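Local coordinates for protein dihydrodipicolinate synthase (Bacillus clausii KSM-K16, PDB 3E96) that probably catalyses the condensation of pyruvate with aspartate semialdehyde to give 4-hydroxy-tetrahydrodipicolinate, a step of lysine biosynthesis, at residues L12-G17 with A229-D234; Y90-A95 with R130-A135; A200-H205 with R240-I245. One frame throughout, in Å; residues are numbered along the deposited sequence.

Contact 1: residues L12-G17 with A229-D234; sequences LETISG and ALRNND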
loop_
_atom_site.group_PDB
_atom_site.type_symbol
_atom_site.label_atom_id
_atom_site.label_comp_id
_atom_site.label_asym_id
_atom_site.label_seq_id
_atom_site.Cartn_x
_atom_site.Cartn_y
_atom_site.Cartn_z
ATOM N N LEU B 12 19.604 19.049 -1.594
ATOM C CA LEU B 12 18.753 17.977 -2.112
ATOM C C LEU B 12 18.535 18.054 -3.621
ATOM O O LEU B 12 17.955 17.142 -4.217
ATOM C CB LEU B 12 17.402 17.988 -1.393
ATOM C CG LEU B 12 17.454 17.525 0.067
ATOM C CD1 LEU B 12 16.151 17.861 0.772
ATOM C CD2 LEU B 12 17.730 16.021 0.110
ATOM N N GLU B 13 18.989 19.143 -4.234
ATOM C CA GLU B 13 18.860 19.313 -5.681
ATOM C C GLU B 13 20.057 18.620 -6.320
ATOM O O GLU B 13 21.006 19.255 -6.789
ATOM C CB GLU B 13 18.830 20.801 -6.041
ATOM C CG GLU B 13 17.682 21.542 -5.365
ATOM C CD GLU B 13 17.582 22.994 -5.787
ATOM O OE1 GLU B 13 18.632 23.605 -6.066
ATOM O OE2 GLU B 13 16.454 23.526 -5.823
ATOM N N THR B 14 19.995 17.294 -6.322
ATOM C CA THR B 14 21.058 16.460 -6.860
ATOM C C THR B 14 20.453 15.063 -7.000
ATOM O O THR B 14 19.233 14.923 -7.036
ATOM C CB THR B 14 22.256 16.428 -5.874
ATOM O OG1 THR B 14 23.326 15.655 -6.427
ATOM C CG2 THR B 14 21.827 15.823 -4.535
ATOM N N ILE B 15 21.293 14.040 -7.083
ATOM C CA ILE B 15 20.802 12.670 -7.194
ATOM C C ILE B 15 20.537 12.096 -5.802
ATOM O O ILE B 15 21.402 12.160 -4.927
ATOM C CB ILE B 15 21.844 11.737 -7.868
ATOM C CG1 ILE B 15 22.093 12.163 -9.316
ATOM C CG2 ILE B 15 21.359 10.288 -7.813
ATOM C CD1 ILE B 15 23.330 11.510 -9.922
ATOM N N SER B 16 19.342 11.554 -5.593
ATOM C CA SER B 16 19.014 10.912 -4.326
ATOM C C SER B 16 19.089 9.421 -4.621
ATOM O O SER B 16 18.211 8.872 -5.289
ATOM C CB SER B 16 17.599 11.278 -3.863
ATOM O OG SER B 16 17.569 12.572 -3.289
ATOM N N GLY B 17 20.158 8.780 -4.151
ATOM C CA GLY B 17 20.327 7.356 -4.384
ATOM C C GLY B 17 19.504 6.540 -3.408
ATOM O O GLY B 17 19.549 6.786 -2.201
ATOM N N ALA B 229 25.358 16.386 -17.170
ATOM C CA ALA B 229 24.931 16.819 -18.496
ATOM C C ALA B 229 23.748 17.774 -18.371
ATOM O O ALA B 229 23.701 18.810 -19.035
ATOM C CB ALA B 229 24.544 15.608 -19.352
ATOM N N LEU B 230 22.792 17.426 -17.514
ATOM C CA LEU B 230 21.619 18.269 -17.310
ATOM C C LEU B 230 22.024 19.627 -16.740
ATOM O O LEU B 230 21.565 20.668 -17.203
ATOM C CB LEU B 230 20.631 17.584 -16.358
ATOM C CG LEU B 230 19.867 16.373 -16.911
ATOM C CD1 LEU B 230 19.124 15.660 -15.786
ATOM C CD2 LEU B 230 18.886 16.837 -17.982
ATOM N N ARG B 231 22.885 19.606 -15.728
ATOM C CA ARG B 231 23.341 20.839 -15.099
ATOM C C ARG B 231 24.116 21.726 -16.070
ATOM O O ARG B 231 24.054 22.949 -15.977
ATOM C CB ARG B 231 24.210 20.518 -13.880
ATOM C CG ARG B 231 23.422 20.076 -12.650
ATOM C CD ARG B 231 24.357 19.673 -11.529
ATOM N NE ARG B 231 23.668 19.502 -10.253
ATOM C CZ ARG B 231 24.266 19.096 -9.138
ATOM N NH1 ARG B 231 25.561 18.818 -9.146
ATOM N NH2 ARG B 231 23.577 18.978 -8.011
ATOM N N ASN B 232 24.846 21.113 -16.997
ATOM C CA ASN B 232 25.623 21.879 -17.969
ATOM C C ASN B 232 24.800 22.260 -19.190
ATOM O O ASN B 232 25.298 22.931 -20.095
ATOM C CB ASN B 232 26.843 21.082 -18.437
ATOM C CG ASN B 232 27.818 20.799 -17.319
ATOM O OD1 ASN B 232 28.001 21.617 -16.420
ATOM N ND2 ASN B 232 28.463 19.641 -17.376
ATOM N N ASN B 233 23.544 21.831 -19.217
ATOM C CA ASN B 233 22.671 22.120 -20.346
ATOM C C ASN B 233 23.271 21.575 -21.635
ATOM O O ASN B 233 23.126 22.166 -22.706
ATOM C CB ASN B 233 22.439 23.626 -20.470
ATOM C CG ASN B 233 21.662 24.187 -19.298
ATOM O OD1 ASN B 233 20.526 23.785 -19.047
ATOM N ND2 ASN B 233 22.269 25.116 -18.572
ATOM N N ASP B 234 23.958 20.443 -21.519
ATOM C CA ASP B 234 24.565 19.789 -22.672
ATOM C C ASP B 234 23.519 18.816 -23.215
ATOM O O ASP B 234 23.549 17.621 -22.911
ATOM C CB ASP B 234 25.812 19.020 -22.240
ATOM C CG ASP B 234 26.592 18.464 -23.412
ATOM O OD1 ASP B 234 26.013 18.310 -24.510
ATOM O OD2 ASP B 234 27.789 18.164 -23.229
HETATM O O HOH W 1 20.970 20.493 -9.521
#
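Arg-231, in the last turn of helix 220-231, reaches across to the backbone of Glu-13, a polar tether between the helix that follows the eighth strand of a TIM barrel and the turn that leads into its first strand. The backbones stay well apart, with the CA atoms of Thr-14 and Arg-231 9.6 Å from each other, and the long side chain bridges the distance by running extended from CG to NE. At its end NH2 of Arg-231 donates to O of Glu-13 over 2.9 Å. The acceptor lies in the plane of the guanidinium, and the nitrogen in turn sits in the carbonyl plane on a lone pair, although the bond is bent, with 142° at the hydrogen. A water closes a small ring beside it: it accepts from NE of Arg-231 at 3.0 Å and donates to the same O of Glu-13. That oxygen is thus gripped twice, once directly and once through water, which probably limits how far the guanidinium can turn. Glu-13 is the centre of an inverse gamma turn, and this bend carries its carbonyl toward the helix. Thr-14 packs obliquely on the arginine, its CB 3.6 Å from NH2 of Arg-231. Just beyond Arg-231 the helix ends in a Schellman motif at Asn-233, and Asp-234 then caps the next helix through OD1 to N of Ala-237. On the barrel side, Thr-14 and Ser-16 bond through their backbones to Phe-211 of strand 210-213, while Gly-17 pairs with Val-49 of strand 49-50, and Leu-227 of helix 220-231 lies against Thr-14 and Ile-15.

Contact 2: residues Y90-A95 with R130-A135; sequences YATSTA and RDIIEA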
loop_
_atom_site.group_PDB
_atom_site.type_symbol
_atom_site.label_atom_id
_atom_site.label_comp_id
_atom_site.label_asym_id
_atom_site.label_seq_id
_atom_site.Cartn_x
_atom_site.Cartn_y
_atom_site.Cartn_z
ATOM N N TYR B 90 3.234 4.523 6.877
ATOM C CA TYR B 90 2.189 3.835 7.642
ATOM C C TYR B 90 1.260 4.812 8.367
ATOM O O TYR B 90 1.162 5.975 7.982
ATOM C CB TYR B 90 2.815 2.859 8.643
ATOM C CG TYR B 90 3.643 1.775 7.987
ATOM C CD1 TYR B 90 3.056 0.854 7.116
ATOM C CD2 TYR B 90 5.011 1.662 8.243
ATOM C CE1 TYR B 90 3.810 -0.153 6.519
ATOM C CE2 TYR B 90 5.775 0.655 7.652
ATOM C CZ TYR B 90 5.168 -0.248 6.792
ATOM O OH TYR B 90 5.918 -1.251 6.213
ATOM N N ALA B 91 0.568 4.339 9.400
ATOM C CA ALA B 91 -0.335 5.198 10.162
ATOM C C ALA B 91 0.450 6.405 10.677
ATOM O O ALA B 91 1.649 6.298 10.940
ATOM C CB ALA B 91 -0.939 4.416 11.330
ATOM N N THR B 92 -0.214 7.548 10.836
ATOM C CA THR B 92 0.481 8.747 11.299
ATOM C C THR B 92 1.330 8.539 12.552
ATOM O O THR B 92 2.479 8.979 12.596
ATOM C CB THR B 92 -0.500 9.928 11.539
ATOM O OG1 THR B 92 -1.434 9.590 12.567
ATOM C CG2 THR B 92 -1.255 10.246 10.268
ATOM N N SER B 93 0.787 7.868 13.563
ATOM C CA SER B 93 1.550 7.637 14.790
ATOM C C SER B 93 2.795 6.803 14.490
ATOM O O SER B 93 3.867 7.048 15.041
ATOM C CB SER B 93 0.694 6.916 15.835
ATOM O OG SER B 93 0.347 5.613 15.401
ATOM N N THR B 94 2.636 5.812 13.621
ATOM C CA THR B 94 3.737 4.935 13.233
ATOM C C THR B 94 4.801 5.716 12.460
ATOM O O THR B 94 5.999 5.553 12.694
ATOM C CB THR B 94 3.226 3.784 12.352
ATOM O OG1 THR B 94 2.210 3.065 13.060
ATOM C CG2 THR B 94 4.360 2.825 11.994
ATOM N N ALA B 95 4.359 6.566 11.537
ATOM C CA ALA B 95 5.289 7.366 10.746
ATOM C C ALA B 95 6.079 8.273 11.684
ATOM O O ALA B 95 7.288 8.451 11.524
ATOM C CB ALA B 95 4.525 8.201 9.724
ATOM N N ARG B 130 0.766 16.900 6.668
ATOM C CA ARG B 130 0.896 18.013 7.600
ATOM C C ARG B 130 1.082 17.545 9.039
ATOM O O ARG B 130 1.985 18.011 9.729
ATOM C CB ARG B 130 -0.331 18.918 7.528
ATOM C CG ARG B 130 -0.247 20.125 8.450
ATOM C CD ARG B 130 -1.640 20.619 8.773
ATOM N NE ARG B 130 -2.432 19.548 9.372
ATOM C CZ ARG B 130 -3.746 19.600 9.548
ATOM N NH1 ARG B 130 -4.423 20.676 9.169
ATOM N NH2 ARG B 130 -4.385 18.572 10.091
ATOM N N ASP B 131 0.232 16.625 9.490
ATOM C CA ASP B 131 0.312 16.125 10.861
ATOM C C ASP B 131 1.674 15.530 11.194
ATOM O O ASP B 131 2.221 15.773 12.271
ATOM C CB ASP B 131 -0.770 15.073 11.125
ATOM C CG ASP B 131 -2.167 15.665 11.170
ATOM O OD1 ASP B 131 -2.295 16.905 11.252
ATOM O OD2 ASP B 131 -3.139 14.880 11.136
ATOM N N ILE B 132 2.218 14.744 10.274
ATOM C CA ILE B 132 3.517 14.116 10.486
ATOM C C ILE B 132 4.649 15.140 10.516
ATOM O O ILE B 132 5.524 15.086 11.382
ATOM C CB ILE B 132 3.801 13.070 9.385
ATOM C CG1 ILE B 132 2.794 11.920 9.508
ATOM C CG2 ILE B 132 5.243 12.567 9.492
ATOM C CD1 ILE B 132 2.789 10.968 8.326
ATOM N N ILE B 133 4.636 16.071 9.568
ATOM C CA ILE B 133 5.677 17.091 9.509
ATOM C C ILE B 133 5.659 17.978 10.755
ATOM O O ILE B 133 6.706 18.258 11.338
ATOM C CB ILE B 133 5.515 17.972 8.246
ATOM C CG1 ILE B 133 5.754 17.116 6.997
ATOM C CG2 ILE B 133 6.500 19.139 8.279
ATOM C CD1 ILE B 133 5.492 17.841 5.700
ATOM N N GLU B 134 4.475 18.410 11.175
ATOM C CA GLU B 134 4.387 19.263 12.357
ATOM C C GLU B 134 4.810 18.532 13.627
ATOM O O GLU B 134 5.483 19.108 14.483
ATOM C CB GLU B 134 2.968 19.823 12.515
ATOM C CG GLU B 134 2.507 20.643 11.317
ATOM C CD GLU B 134 1.264 21.470 11.598
ATOM O OE1 GLU B 134 0.329 20.953 12.243
ATOM O OE2 GLU B 134 1.212 22.638 11.159
ATOM N N ALA B 135 4.431 17.263 13.747
ATOM C CA ALA B 135 4.788 16.476 14.922
ATOM C C ALA B 135 6.292 16.227 15.003
ATOM O O ALA B 135 6.888 16.285 16.082
ATOM C CB ALA B 135 4.041 15.142 14.913
#
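Helices 92-105 and 122-136 meet where the first turn of one passes the later turns of the other, with the CA atoms of Thr-92 and Ile-132 6.2 Å apart. These are neighbouring outer helices of the TIM barrel, following its third and fourth strands, so the contact belongs to the layer of helices wrapped around the parallel strands. No hydrogen bond crosses between the segments; the join is apolar. Ile-132 does most of the work. Its CG1 stands anti to the carbonyl carbon (chi1 -65°), and with the chain extended beyond it (chi2 168°) CD1 is carried out to the methyl group of Ala-95, CB to CD1 being 3.6 Å. The same CB lies 4.1 Å from CG1 of Ile-132, so Ala-95 rests alongside the outer arm of the isoleucine. One turn earlier Thr-92 sits more loosely against this arm: its backbone O is 4.3 Å from CG1 of Ile-132 and its CB about as far. Ile-132 also packs on Ile-112, so the contact reaches the barrel wall at strand 109-112. On the far side of segment 90-95 begins the interface with the second subunit, where Tyr-90 meets Tyr-90 of that subunit and Ala-91 packs on its Ala-61. Beside Ile-132, Asp-131 is held within its own helix by a salt bridge to Arg-130. The arginine grips side-on and puts two of its nitrogens on one oxygen, NH2 of Arg-130 at 2.9 Å from OD1 of Asp-131 and NE at 3.2 Å, both approaching from the same face of the carboxylate.

Contact 3: residues A200-H205 with R240-I245; sequences APFFWH and RIWEDI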
loop_
_atom_site.group_PDB
_atom_site.type_symbol
_atom_site.label_atom_id
_atom_site.label_comp_id
_atom_site.label_asym_id
_atom_site.label_seq_id
_atom_site.Cartn_x
_atom_site.Cartn_y
_atom_site.Cartn_z
ATOM N N ALA B 200 13.870 11.940 -15.782
ATOM C CA ALA B 200 14.659 13.088 -15.343
ATOM C C ALA B 200 14.874 14.206 -16.368
ATOM O O ALA B 200 14.739 15.381 -16.032
ATOM C CB ALA B 200 16.017 12.607 -14.804
ATOM N N PRO B 201 15.221 13.870 -17.624
ATOM C CA PRO B 201 15.430 14.948 -18.600
ATOM C C PRO B 201 14.191 15.817 -18.820
ATOM O O PRO B 201 14.285 17.041 -18.930
ATOM C CB PRO B 201 15.844 14.198 -19.868
ATOM C CG PRO B 201 16.509 12.956 -19.326
ATOM C CD PRO B 201 15.583 12.561 -18.197
ATOM N N PHE B 202 13.034 15.174 -18.884
ATOM C CA PHE B 202 11.773 15.873 -19.098
ATOM C C PHE B 202 11.385 16.713 -17.882
ATOM O O PHE B 202 10.961 17.862 -18.020
ATOM C CB PHE B 202 10.696 14.845 -19.429
ATOM C CG PHE B 202 11.074 13.935 -20.570
ATOM C CD1 PHE B 202 10.972 14.372 -21.891
ATOM C CD2 PHE B 202 11.580 12.661 -20.321
ATOM C CE1 PHE B 202 11.372 13.558 -22.951
ATOM C CE2 PHE B 202 11.987 11.830 -21.376
ATOM C CZ PHE B 202 11.884 12.279 -22.693
ATOM N N PHE B 203 11.525 16.140 -16.692
ATOM C CA PHE B 203 11.215 16.872 -15.469
ATOM C C PHE B 203 12.183 18.041 -15.315
ATOM O O PHE B 203 11.791 19.126 -14.891
ATOM C CB PHE B 203 11.350 15.968 -14.236
ATOM C CG PHE B 203 10.126 15.165 -13.922
ATOM C CD1 PHE B 203 9.642 14.223 -14.823
ATOM C CD2 PHE B 203 9.464 15.338 -12.703
ATOM C CE1 PHE B 203 8.515 13.456 -14.519
ATOM C CE2 PHE B 203 8.338 14.579 -12.386
ATOM C CZ PHE B 203 7.860 13.635 -13.297
ATOM N N TRP B 204 13.451 17.817 -15.657
ATOM C CA TRP B 204 14.463 18.865 -15.522
ATOM C C TRP B 204 14.088 20.097 -16.334
ATOM O O TRP B 204 14.149 21.222 -15.833
ATOM C CB TRP B 204 15.837 18.343 -15.958
ATOM C CG TRP B 204 16.976 19.209 -15.503
ATOM C CD1 TRP B 204 17.449 20.339 -16.109
ATOM C CD2 TRP B 204 17.764 19.030 -14.318
ATOM N NE1 TRP B 204 18.485 20.873 -15.375
ATOM C CE2 TRP B 204 18.697 20.089 -14.271
ATOM C CE3 TRP B 204 17.770 18.074 -13.293
ATOM C CZ2 TRP B 204 19.629 20.221 -13.232
ATOM C CZ3 TRP B 204 18.698 18.205 -12.261
ATOM C CH2 TRP B 204 19.613 19.271 -12.241
ATOM N N HIS B 205 13.698 19.877 -17.587
ATOM C CA HIS B 205 13.290 20.965 -18.470
ATOM C C HIS B 205 12.093 21.713 -17.880
ATOM O O HIS B 205 11.962 22.928 -18.048
ATOM C CB HIS B 205 12.918 20.410 -19.848
ATOM C CG HIS B 205 12.253 21.408 -20.744
ATOM N ND1 HIS B 205 12.919 22.488 -21.282
ATOM C CD2 HIS B 205 10.973 21.502 -21.177
ATOM C CE1 HIS B 205 12.078 23.204 -22.009
ATOM N NE2 HIS B 205 10.891 22.626 -21.961
ATOM N N ARG B 240 21.982 11.313 -25.156
ATOM C CA ARG B 240 22.824 10.147 -25.385
ATOM C C ARG B 240 22.784 9.245 -24.155
ATOM O O ARG B 240 22.584 8.037 -24.266
ATOM C CB ARG B 240 24.263 10.583 -25.661
ATOM C CG ARG B 240 25.230 9.434 -25.921
ATOM C CD ARG B 240 26.410 9.512 -24.971
ATOM N NE ARG B 240 27.045 10.827 -25.007
ATOM C CZ ARG B 240 27.765 11.331 -24.011
ATOM N NH1 ARG B 240 27.939 10.630 -22.900
ATOM N NH2 ARG B 240 28.307 12.538 -24.123
ATOM N N ILE B 241 22.980 9.843 -22.983
ATOM C CA ILE B 241 22.963 9.100 -21.727
ATOM C C ILE B 241 21.562 8.534 -21.493
ATOM O O ILE B 241 21.404 7.390 -21.062
ATOM C CB ILE B 241 23.346 10.013 -20.543
ATOM C CG1 ILE B 241 24.710 10.654 -20.806
ATOM C CG2 ILE B 241 23.385 9.208 -19.252
ATOM C CD1 ILE B 241 25.076 11.755 -19.819
ATOM N N TRP B 242 20.550 9.343 -21.780
ATOM C CA TRP B 242 19.161 8.921 -21.615
ATOM C C TRP B 242 18.858 7.665 -22.441
ATOM O O TRP B 242 18.366 6.669 -21.907
ATOM C CB TRP B 242 18.220 10.055 -22.029
ATOM C CG TRP B 242 16.769 9.705 -21.931
ATOM C CD1 TRP B 242 16.022 9.598 -20.790
ATOM C CD2 TRP B 242 15.883 9.419 -23.020
ATOM N NE1 TRP B 242 14.721 9.264 -21.105
ATOM C CE2 TRP B 242 14.612 9.148 -22.468
ATOM C CE3 TRP B 242 16.044 9.364 -24.411
ATOM C CZ2 TRP B 242 13.504 8.826 -23.260
ATOM C CZ3 TRP B 242 14.941 9.045 -25.198
ATOM C CH2 TRP B 242 13.688 8.780 -24.618
ATOM N N GLU B 243 19.150 7.706 -23.739
ATOM C CA GLU B 243 18.891 6.552 -24.603
ATOM C C GLU B 243 19.626 5.318 -24.097
ATOM O O GLU B 243 19.138 4.196 -24.220
ATOM C CB GLU B 243 19.336 6.832 -26.041
ATOM C CG GLU B 243 18.508 7.866 -26.772
ATOM C CD GLU B 243 18.784 7.866 -28.260
ATOM O OE1 GLU B 243 18.389 6.896 -28.937
ATOM O OE2 GLU B 243 19.401 8.830 -28.747
ATOM N N ASP B 244 20.803 5.544 -23.527
ATOM C CA ASP B 244 21.642 4.474 -22.994
ATOM C C ASP B 244 21.018 3.794 -21.772
ATOM O O ASP B 244 21.143 2.584 -21.597
ATOM C CB ASP B 244 23.013 5.053 -22.613
ATOM C CG ASP B 244 24.017 3.990 -22.212
ATOM O OD1 ASP B 244 24.325 3.113 -23.045
ATOM O OD2 ASP B 244 24.509 4.034 -21.062
ATOM N N ILE B 245 20.336 4.576 -20.938
ATOM C CA ILE B 245 19.732 4.051 -19.713
ATOM C C ILE B 245 18.273 3.589 -19.801
ATOM O O ILE B 245 17.858 2.709 -19.047
ATOM C CB ILE B 245 19.848 5.099 -18.575
ATOM C CG1 ILE B 245 21.323 5.427 -18.323
ATOM C CG2 ILE B 245 19.216 4.570 -17.296
ATOM C CD1 ILE B 245 21.540 6.611 -17.391
#
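Helix 200-206 and helix 235-252 come closest at Pro-201 and Trp-242 in these segments, the CA atoms of the two residues being 7.7 Å apart, and the indole of Trp-242 packs between the helices against Pro-201 and Phe-202. Trp-242 has its CG anti to the backbone N (chi1 178°), which sends the ring system out from its helix to meet both residues together. Phe-202 makes an offset edge-to-face stack with it: the phenyl edge is turned to a face of the indole, with the planes at 81° and the phenyl centroid 5.5 Å from that of the five-membered ring. The touching edge is CE2 and CZ. CE2 of Phe-202 is 3.8 Å from NE1 of Trp-242, and CZ lies 3.7 Å above the indole plane, displaced toward the rim near CZ2. Pro-201 comes in at the pyrrole end, its CG 3.7 Å from CD1 of Trp-242 and its CD 4.0 Å from the same carbon. In the fold this is the place where the helix after the seventh barrel strand packs against helix 235-252, which lies beyond the eight-stranded barrel and follows helix 220-231. The indole also has a polar hold, since NE1 of Trp-242 donates to the backbone O of Lys-198, just ahead of helix 200-206; this bond helps to set how the ring is turned while the phenyl and proline pack on it. A leucine in place of Trp-242 would probably leave the Lys-198 carbonyl without this donor and the edge of Phe-202 without an aromatic face to lie against. Trp-239, one turn back on the same helix, adds a further ring, meeting Trp-242 edge-to-face and also touching Phe-202.

Contacts 1 and 3 are neighbours, with centres 11 Å apart, and they share a joint: helix 220-231 is followed, after a short turn, by helix 235-252. Trp-204 bridges them, its CZ2 3.8 Å from CG of Arg-231, and CB of Ala-229 lies 3.9 Å from CD1 of Ile-241. Contact 2 stands apart, its centre 30 Å from that of contact 1 and 34 Å from that of contact 3, across the chain's centre from the latter and beside the subunit interface. Two contacts approach the predicted active site: the side chain of Thr-14 is about 10 Å from that of Lys-167, the likely Schiff-base lysine, and the side chain of Ile-132 about 11 Å from that of Tyr-143, the predicted proton donor/acceptor. Contact 3 lies away from it.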